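Local coordinates for aminopeptidase N family protein (Idiomarina loihiensis L2TR, PDB 4FGM), which is probably a zinc-dependent aminopeptidase of the M61 family, removing residues from the N-terminal ends of peptides, at residues A[89-97]-A[228-237]; A[168-176]-A[187-198]. All coordinates share one frame; numbering follows the deposited sequence.

Contact 1: residues A[89-97]-A[228-237]. With MAE (maleic acid), chain B.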
loop_
_atom_site.group_PDB
_atom_site.type_symbol
_atom_site.label_atom_id
_atom_site.label_comp_id
_atom_site.label_asym_id
_atom_site.label_seq_id
_atom_site.Cartn_x
_atom_site.Cartn_y
_atom_site.Cartn_z
ATOM N N ALA A 89 -6.810 -16.284 13.839
ATOM C CA ALA A 89 -5.843 -15.436 13.157
ATOM C C ALA A 89 -4.886 -16.204 12.254
ATOM O O ALA A 89 -3.796 -16.588 12.681
ATOM C CB ALA A 89 -5.046 -14.639 14.189
ATOM N N TRP A 90 -5.287 -16.401 11.003
ATOM C CA TRP A 90 -4.460 -17.114 10.041
ATOM C C TRP A 90 -4.408 -16.404 8.686
ATOM O O TRP A 90 -4.593 -17.023 7.638
ATOM C CB TRP A 90 -4.979 -18.541 9.856
ATOM C CG TRP A 90 -3.956 -19.469 9.283
ATOM C CD1 TRP A 90 -4.124 -20.330 8.241
ATOM C CD2 TRP A 90 -2.603 -19.626 9.721
ATOM N NE1 TRP A 90 -2.956 -21.013 7.996
ATOM C CE2 TRP A 90 -2.005 -20.598 8.890
ATOM C CE3 TRP A 90 -1.832 -19.029 10.729
ATOM C CZ2 TRP A 90 -0.681 -21.000 9.043
ATOM C CZ3 TRP A 90 -0.518 -19.426 10.881
ATOM C CH2 TRP A 90 0.049 -20.403 10.037
ATOM N N ASP A 91 -4.161 -15.098 8.719
ATOM C CA ASP A 91 -4.060 -14.309 7.501
ATOM C C ASP A 91 -2.768 -13.523 7.507
ATOM O O ASP A 91 -2.667 -12.504 8.178
ATOM C CB ASP A 91 -5.228 -13.334 7.370
ATOM C CG ASP A 91 -5.028 -12.348 6.224
ATOM O OD1 ASP A 91 -4.763 -12.787 5.080
ATOM O OD2 ASP A 91 -5.132 -11.130 6.466
ATOM N N LEU A 92 -1.788 -13.993 6.747
ATOM C CA LEU A 92 -0.495 -13.332 6.682
ATOM C C LEU A 92 -0.545 -12.048 5.849
ATOM O O LEU A 92 -0.284 -12.068 4.647
ATOM C CB LEU A 92 0.538 -14.310 6.117
ATOM C CG LEU A 92 2.038 -14.145 6.396
ATOM C CD1 LEU A 92 2.716 -13.503 5.203
ATOM C CD2 LEU A 92 2.250 -13.358 7.680
ATOM N N SER A 93 -0.903 -10.939 6.499
ATOM C CA SER A 93 -0.968 -9.630 5.850
ATOM C C SER A 93 -0.934 -8.551 6.923
ATOM O O SER A 93 -1.180 -8.826 8.091
ATOM C CB SER A 93 -2.242 -9.486 5.021
ATOM O OG SER A 93 -3.364 -9.272 5.843
ATOM N N VAL A 94 -0.637 -7.318 6.526
ATOM C CA VAL A 94 -0.540 -6.185 7.464
ATOM C C VAL A 94 -1.903 -5.685 7.833
ATOM O O VAL A 94 -2.081 -4.713 8.556
ATOM C CB VAL A 94 0.237 -5.048 6.825
ATOM C CG1 VAL A 94 1.620 -5.521 6.475
ATOM C CG2 VAL A 94 -0.492 -4.536 5.563
ATOM N N ARG A 95 -2.879 -6.393 7.313
ATOM C CA ARG A 95 -4.253 -5.996 7.490
ATOM C C ARG A 95 -5.109 -6.684 8.573
ATOM O O ARG A 95 -5.873 -6.005 9.190
ATOM C CB ARG A 95 -4.896 -6.061 6.100
ATOM C CG ARG A 95 -4.320 -4.913 5.205
ATOM C CD ARG A 95 -4.577 -4.959 3.700
ATOM N NE ARG A 95 -3.789 -5.996 3.043
ATOM C CZ ARG A 95 -4.256 -7.197 2.721
ATOM N NH1 ARG A 95 -5.515 -7.512 2.986
ATOM N NH2 ARG A 95 -3.458 -8.093 2.154
ATOM N N SER A 96 -4.915 -7.957 8.929
ATOM C CA SER A 96 -5.811 -8.495 9.950
ATOM C C SER A 96 -5.256 -9.069 11.251
ATOM O O SER A 96 -5.422 -8.477 12.306
ATOM C CB SER A 96 -6.715 -9.511 9.296
ATOM O OG SER A 96 -5.957 -10.479 8.590
ATOM N N ALA A 97 -4.736 -10.285 11.188
ATOM C CA ALA A 97 -4.173 -10.961 12.356
ATOM C C ALA A 97 -3.649 -12.313 11.949
ATOM O O ALA A 97 -4.242 -13.013 11.117
ATOM C CB ALA A 97 -5.217 -11.119 13.461
HETATM N N MSE A 228 7.291 -7.798 9.119
HETATM C CA MSE A 228 7.209 -9.247 9.018
HETATM C C MSE A 228 8.016 -9.603 7.762
HETATM O O MSE A 228 7.786 -9.054 6.671
HETATM C CB MSE A 228 5.759 -9.707 8.874
HETATM C CG MSE A 228 5.014 -9.746 10.184
HETATM SE SE MSE A 228 3.152 -10.173 9.946
HETATM C CE MSE A 228 2.586 -8.478 9.203
ATOM N N VAL A 229 8.972 -10.507 7.920
ATOM C CA VAL A 229 9.819 -10.898 6.806
ATOM C C VAL A 229 9.546 -12.320 6.355
ATOM O O VAL A 229 9.750 -13.266 7.119
ATOM C CB VAL A 229 11.314 -10.791 7.184
ATOM C CG1 VAL A 229 12.178 -10.955 5.937
ATOM C CG2 VAL A 229 11.586 -9.457 7.860
ATOM N N VAL A 230 9.101 -12.468 5.111
ATOM C CA VAL A 230 8.814 -13.783 4.559
ATOM C C VAL A 230 9.650 -14.022 3.301
ATOM O O VAL A 230 10.529 -13.231 2.979
ATOM C CB VAL A 230 7.319 -13.916 4.221
ATOM C CG1 VAL A 230 6.492 -13.696 5.476
ATOM C CG2 VAL A 230 6.934 -12.910 3.144
ATOM N N GLY A 231 9.378 -15.109 2.592
ATOM C CA GLY A 231 10.144 -15.396 1.394
ATOM C C GLY A 231 9.736 -14.518 0.229
ATOM O O GLY A 231 10.575 -13.971 -0.500
ATOM N N ASN A 232 8.429 -14.381 0.054
ATOM C CA ASN A 232 7.894 -13.581 -1.028
ATOM C C ASN A 232 6.610 -12.901 -0.586
ATOM O O ASN A 232 5.555 -13.523 -0.523
ATOM C CB ASN A 232 7.641 -14.471 -2.244
ATOM C CG ASN A 232 7.205 -13.688 -3.456
ATOM O OD1 ASN A 232 7.496 -12.500 -3.578
ATOM N ND2 ASN A 232 6.517 -14.354 -4.373
ATOM N N GLY A 233 6.712 -11.617 -0.267
ATOM C CA GLY A 233 5.548 -10.877 0.166
ATOM C C GLY A 233 5.803 -9.388 0.147
ATOM O O GLY A 233 6.929 -8.935 0.364
ATOM N N PHE A 234 4.756 -8.618 -0.117
ATOM C CA PHE A 234 4.883 -7.170 -0.152
ATOM C C PHE A 234 3.617 -6.544 0.394
ATOM O O PHE A 234 2.524 -7.070 0.210
ATOM C CB PHE A 234 5.127 -6.684 -1.580
ATOM C CG PHE A 234 5.586 -5.260 -1.656
ATOM C CD1 PHE A 234 4.737 -4.256 -2.125
ATOM C CD2 PHE A 234 6.873 -4.919 -1.249
ATOM C CE1 PHE A 234 5.166 -2.926 -2.184
ATOM C CE2 PHE A 234 7.312 -3.599 -1.300
ATOM C CZ PHE A 234 6.456 -2.599 -1.772
ATOM N N GLY A 235 3.767 -5.419 1.076
ATOM C CA GLY A 235 2.609 -4.756 1.633
ATOM C C GLY A 235 2.929 -3.961 2.878
ATOM O O GLY A 235 3.882 -4.268 3.607
ATOM N N GLY A 236 2.124 -2.930 3.110
ATOM C CA GLY A 236 2.300 -2.085 4.273
ATOM C C GLY A 236 1.029 -1.316 4.569
ATOM O O GLY A 236 0.220 -1.072 3.676
ATOM N N LEU A 237 0.841 -0.958 5.833
ATOM C CA LEU A 237 -0.328 -0.192 6.248
ATOM C C LEU A 237 0.144 0.891 7.207
ATOM O O LEU A 237 0.782 0.612 8.216
ATOM C CB LEU A 237 -1.367 -1.094 6.929
ATOM C CG LEU A 237 -2.688 -0.397 7.283
ATOM C CD1 LEU A 237 -3.240 0.316 6.050
ATOM C CD2 LEU A 237 -3.686 -1.409 7.808
HETATM C C1 MAE B . -1.173 1.969 0.960
HETATM O O1 MAE B . -2.131 2.567 0.357
HETATM O O2 MAE B . -0.512 2.617 1.804
HETATM C C2 MAE B . -0.950 0.539 0.651
HETATM C C3 MAE B . -1.647 -0.551 0.963
HETATM C C4 MAE B . -2.886 -0.602 1.732
HETATM O O3 MAE B . -3.467 0.368 2.254
HETATM O O4 MAE B . -3.392 -1.741 1.812
#
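V94 is the apolar centre of this contact, set against the backbone of G235 and G236 and the side chain of L237, and no hydrogen bond joins the two segments. Its two methyls divide the work: CG1 lies 3.9 Å from G235 O, while CG2 lies 3.7 Å from G236 C and also meets L237 CB. With CG1 anti to the carbonyl carbon (chi1 -60°), both branches face the glycine strand. Selenomethionine M228, its chain bent at chi3 (-73°), brings CE to 4.1 Å from V94 CG1. L92 and the two strand residues M228 and V230 run past one another, pointing opposite ways, which places L92 CD1 3.8 Å from V230 CG1 and CD2 close to M228 SE. Shortening V94 to an alanine removes both methyls and would probably leave a gap facing G235, G236, L237 CB and M228 CE.

The side-chain hydrogen bonds here fall within 89-97, none crossing to 228-237; V94 O is taken by N107 ND2. S93 OG reaches D91 OD2 at 2.6 Å, from above the carboxylate plane, and accepts from R95 N in an ST turn.

Towards the ligand, R95 borders the pocket through its aliphatic CD, 3.9 Å from maleic acid O4, while its guanidinium turns away, one face under S93 CB, offset toward the rim. G236 O comes within 3.3 Å of maleic acid C3. Apolar packing thus joins the 92-96 loop of the M61 N-terminal domain to strand 235-238, while the D91 OD2 to S93 OG bond and the ST turn at S93 order the turn that carries R95.

Contact 2: residues A[168-176]-A[187-198]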
loop_
_atom_site.group_PDB
_atom_site.type_symbol
_atom_site.label_atom_id
_atom_site.label_comp_id
_atom_site.label_asym_id
_atom_site.label_seq_id
_atom_site.Cartn_x
_atom_site.Cartn_y
_atom_site.Cartn_z
ATOM N N PHE A 168 0.042 -4.645 16.556
ATOM C CA PHE A 168 0.978 -5.303 17.470
ATOM C C PHE A 168 1.726 -6.427 16.752
ATOM O O PHE A 168 1.151 -7.152 15.932
ATOM C CB PHE A 168 0.243 -5.922 18.677
ATOM C CG PHE A 168 -0.076 -4.953 19.784
ATOM C CD1 PHE A 168 -1.058 -3.977 19.621
ATOM C CD2 PHE A 168 0.596 -5.029 21.004
ATOM C CE1 PHE A 168 -1.381 -3.100 20.663
ATOM C CE2 PHE A 168 0.284 -4.157 22.052
ATOM C CZ PHE A 168 -0.703 -3.187 21.880
ATOM N N LEU A 169 3.006 -6.571 17.074
ATOM C CA LEU A 169 3.848 -7.616 16.502
ATOM C C LEU A 169 4.572 -8.299 17.665
ATOM O O LEU A 169 5.220 -7.638 18.481
ATOM C CB LEU A 169 4.868 -7.011 15.527
ATOM C CG LEU A 169 5.869 -7.978 14.882
ATOM C CD1 LEU A 169 5.112 -9.109 14.193
ATOM C CD2 LEU A 169 6.746 -7.234 13.875
ATOM N N ILE A 170 4.447 -9.617 17.750
ATOM C CA ILE A 170 5.095 -10.356 18.816
ATOM C C ILE A 170 5.895 -11.537 18.274
ATOM O O ILE A 170 5.583 -12.070 17.218
ATOM C CB ILE A 170 4.053 -10.865 19.850
ATOM C CG1 ILE A 170 2.992 -11.726 19.165
ATOM C CG2 ILE A 170 3.378 -9.684 20.524
ATOM C CD1 ILE A 170 1.925 -12.258 20.115
ATOM N N GLY A 171 6.934 -11.941 18.998
ATOM C CA GLY A 171 7.741 -13.061 18.555
ATOM C C GLY A 171 9.196 -12.884 18.930
ATOM O O GLY A 171 9.519 -12.121 19.838
ATOM N N ASP A 172 10.074 -13.599 18.237
ATOM C CA ASP A 172 11.511 -13.513 18.484
ATOM C C ASP A 172 11.984 -12.320 17.653
ATOM O O ASP A 172 12.612 -12.473 16.614
ATOM C CB ASP A 172 12.178 -14.822 18.035
ATOM C CG ASP A 172 13.682 -14.815 18.232
ATOM O OD1 ASP A 172 14.186 -14.004 19.042
ATOM O OD2 ASP A 172 14.362 -15.636 17.581
ATOM N N LEU A 173 11.671 -11.129 18.141
ATOM C CA LEU A 173 11.962 -9.881 17.442
ATOM C C LEU A 173 13.375 -9.314 17.453
ATOM O O LEU A 173 14.080 -9.353 18.465
ATOM C CB LEU A 173 11.019 -8.789 17.958
ATOM C CG LEU A 173 9.566 -9.213 18.175
ATOM C CD1 LEU A 173 8.729 -8.020 18.656
ATOM C CD2 LEU A 173 9.017 -9.782 16.857
ATOM N N THR A 174 13.770 -8.769 16.308
ATOM C CA THR A 174 15.058 -8.115 16.176
ATOM C C THR A 174 14.649 -6.648 16.256
ATOM O O THR A 174 13.782 -6.207 15.499
ATOM C CB THR A 174 15.728 -8.394 14.804
ATOM O OG1 THR A 174 16.011 -9.794 14.682
ATOM C CG2 THR A 174 17.036 -7.618 14.678
ATOM N N ILE A 175 15.245 -5.899 17.179
ATOM C CA ILE A 175 14.890 -4.493 17.345
ATOM C C ILE A 175 16.120 -3.594 17.330
ATOM O O ILE A 175 17.026 -3.751 18.144
ATOM C CB ILE A 175 14.136 -4.269 18.678
ATOM C CG1 ILE A 175 12.945 -5.226 18.780
ATOM C CG2 ILE A 175 13.661 -2.825 18.776
ATOM C CD1 ILE A 175 12.229 -5.178 20.126
ATOM N N GLU A 176 16.133 -2.651 16.396
ATOM C CA GLU A 176 17.239 -1.714 16.250
ATOM C C GLU A 176 16.688 -0.290 16.318
ATOM O O GLU A 176 15.924 0.141 15.452
ATOM C CB GLU A 176 17.942 -1.928 14.907
ATOM C CG GLU A 176 19.219 -1.119 14.719
ATOM C CD GLU A 176 20.414 -1.727 15.433
ATOM O OE1 GLU A 176 20.435 -1.725 16.682
ATOM O OE2 GLU A 176 21.334 -2.211 14.738
ATOM N N LEU A 187 13.178 -0.103 14.218
ATOM C CA LEU A 187 12.994 -0.989 13.091
ATOM C C LEU A 187 12.829 -2.325 13.790
ATOM O O LEU A 187 13.715 -2.749 14.534
ATOM C CB LEU A 187 14.219 -1.032 12.180
ATOM C CG LEU A 187 14.102 -2.148 11.123
ATOM C CD1 LEU A 187 12.877 -1.907 10.240
ATOM C CD2 LEU A 187 15.361 -2.211 10.287
ATOM N N VAL A 188 11.689 -2.974 13.578
ATOM C CA VAL A 188 11.423 -4.260 14.213
ATOM C C VAL A 188 11.207 -5.336 13.165
ATOM O O VAL A 188 10.423 -5.156 12.231
ATOM C CB VAL A 188 10.173 -4.180 15.114
ATOM C CG1 VAL A 188 9.957 -5.510 15.830
ATOM C CG2 VAL A 188 10.333 -3.052 16.108
ATOM N N LEU A 189 11.885 -6.464 13.337
ATOM C CA LEU A 189 11.776 -7.560 12.380
ATOM C C LEU A 189 11.369 -8.878 13.020
ATOM O O LEU A 189 11.865 -9.238 14.094
ATOM C CB LEU A 189 13.119 -7.774 11.675
ATOM C CG LEU A 189 13.818 -6.574 11.033
ATOM C CD1 LEU A 189 15.165 -7.028 10.465
ATOM C CD2 LEU A 189 12.945 -5.984 9.948
ATOM N N SER A 190 10.474 -9.596 12.345
ATOM C CA SER A 190 10.015 -10.905 12.794
ATOM C C SER A 190 10.063 -11.819 11.570
ATOM O O SER A 190 9.502 -11.490 10.521
ATOM C CB SER A 190 8.583 -10.844 13.325
ATOM O OG SER A 190 8.111 -12.148 13.655
ATOM N N GLY A 191 10.729 -12.964 11.708
ATOM C CA GLY A 191 10.850 -13.895 10.597
ATOM C C GLY A 191 12.322 -14.185 10.363
ATOM O O GLY A 191 13.169 -13.542 10.975
ATOM N N ARG A 192 12.641 -15.152 9.506
ATOM C CA ARG A 192 14.043 -15.468 9.236
ATOM C C ARG A 192 14.603 -14.396 8.304
ATOM O O ARG A 192 13.992 -14.082 7.289
ATOM C CB ARG A 192 14.167 -16.856 8.588
ATOM C CG ARG A 192 13.655 -17.994 9.459
ATOM C CD ARG A 192 14.055 -19.361 8.913
ATOM N NE ARG A 192 15.224 -19.903 9.602
ATOM C CZ ARG A 192 15.172 -20.856 10.529
ATOM N NH1 ARG A 192 14.006 -21.382 10.877
ATOM N NH2 ARG A 192 16.283 -21.278 11.115
ATOM N N HIS A 193 15.757 -13.831 8.648
ATOM C CA HIS A 193 16.370 -12.781 7.828
ATOM C C HIS A 193 17.854 -12.632 8.163
ATOM O O HIS A 193 18.325 -13.168 9.157
ATOM C CB HIS A 193 15.680 -11.448 8.105
ATOM C CG HIS A 193 15.973 -10.912 9.470
ATOM N ND1 HIS A 193 17.132 -10.225 9.762
ATOM C CD2 HIS A 193 15.318 -11.059 10.644
ATOM C CE1 HIS A 193 17.178 -9.977 11.057
ATOM N NE2 HIS A 193 16.090 -10.475 11.617
ATOM N N TYR A 194 18.577 -11.877 7.343
ATOM C CA TYR A 194 20.003 -11.650 7.564
ATOM C C TYR A 194 20.300 -10.165 7.456
ATOM O O TYR A 194 21.367 -9.766 7.000
ATOM C CB TYR A 194 20.834 -12.401 6.523
ATOM C CG TYR A 194 20.468 -13.859 6.405
ATOM C CD1 TYR A 194 19.339 -14.256 5.692
ATOM C CD2 TYR A 194 21.228 -14.841 7.041
ATOM C CE1 TYR A 194 18.972 -15.592 5.616
ATOM C CE2 TYR A 194 20.872 -16.180 6.974
ATOM C CZ TYR A 194 19.739 -16.551 6.260
ATOM O OH TYR A 194 19.367 -17.877 6.203
ATOM N N ALA A 195 19.349 -9.350 7.896
ATOM C CA ALA A 195 19.477 -7.903 7.818
ATOM C C ALA A 195 20.613 -7.241 8.585
ATOM O O ALA A 195 20.885 -7.551 9.745
ATOM C CB ALA A 195 18.159 -7.248 8.222
ATOM N N ASP A 196 21.274 -6.319 7.900
ATOM C CA ASP A 196 22.332 -5.522 8.496
ATOM C C ASP A 196 21.523 -4.343 9.050
ATOM O O ASP A 196 21.361 -3.327 8.371
ATOM C CB ASP A 196 23.296 -5.030 7.414
ATOM C CG ASP A 196 24.399 -4.153 7.973
ATOM O OD1 ASP A 196 24.229 -3.642 9.102
ATOM O OD2 ASP A 196 25.426 -3.970 7.280
ATOM N N THR A 197 20.996 -4.494 10.264
ATOM C CA THR A 197 20.168 -3.456 10.873
ATOM C C THR A 197 20.829 -2.094 11.059
ATOM O O THR A 197 20.157 -1.068 10.994
ATOM C CB THR A 197 19.603 -3.910 12.231
ATOM O OG1 THR A 197 20.654 -4.466 13.023
ATOM C CG2 THR A 197 18.512 -4.939 12.032
ATOM N N SER A 198 22.134 -2.066 11.294
ATOM C CA SER A 198 22.807 -0.786 11.462
ATOM C C SER A 198 22.727 -0.009 10.166
ATOM O O SER A 198 22.396 1.170 10.158
ATOM C CB SER A 198 24.274 -0.982 11.845
ATOM O OG SER A 198 24.386 -1.533 13.144
HETATM O O HOH W 1 9.034 -14.023 15.409
HETATM O O HOH W 2 11.573 -14.226 14.205
#
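T174 OG1 meets the edge of the H193 imidazole near the ring plane, 3.1 Å from NE2, in a hydrogen bond. L189 CD1 lies over the centre of one face of the same ring, 3.6 Å above the plane. A195 N donates in plane to H193 ND1 at 3.0 Å, so both ring nitrogens are engaged and rotation is restrained. The E176 carboxylate is met by T197 OG1, 2.9 Å from OE2 and 52° out of the carboxylate plane; the bend at chi2 (79°) carries CG and the carboxylate alongside T197 CB and OG1.

Between the strands, T174 with L189 and E176 with L187 are antiparallel hydrogen-bonded pairs, the T174 N to L189 O bond measuring 3.0 Å. I175 with V188 is the intervening non-hydrogen-bonded pair. On its face V188 CG1 meets I175 CG1 and L173 CD1, the latter at 4.0 Å, and L169 CD2 joins them. One water bridges D172 N and S190 OG, which also bonds Q103.

Strand 174-180 is an outer strand, paired in a hairpin with 183-190, whose other neighbour is 222-230; helix 197-215 starts beside the T174 and E176 side chains, while L173 reaches across to strand 137-140.

Contacts 1 and 2, their centres 14 Å apart, meet through neighbouring strands of one five-stranded mixed sheet: 183-190 from contact 2 and 222-230 from contact 1. The direct evidence is a probable hydrogen bond of 2.8 Å from V229 N to S190 O, with M228 CG packed 4.1 Å from L169 CD1 and V229 CG1 at the same distance from H193 CB. The segments of contact 2 both fall between those of contact 1 in the sequence. Their relation to the active site differs: contact 1 contributes R95, G236 and L237 to the maleic acid pocket, the L237 side chain being about 7 Å from the zinc ion, whereas contact 2 takes no part in the zinc site or that pocket.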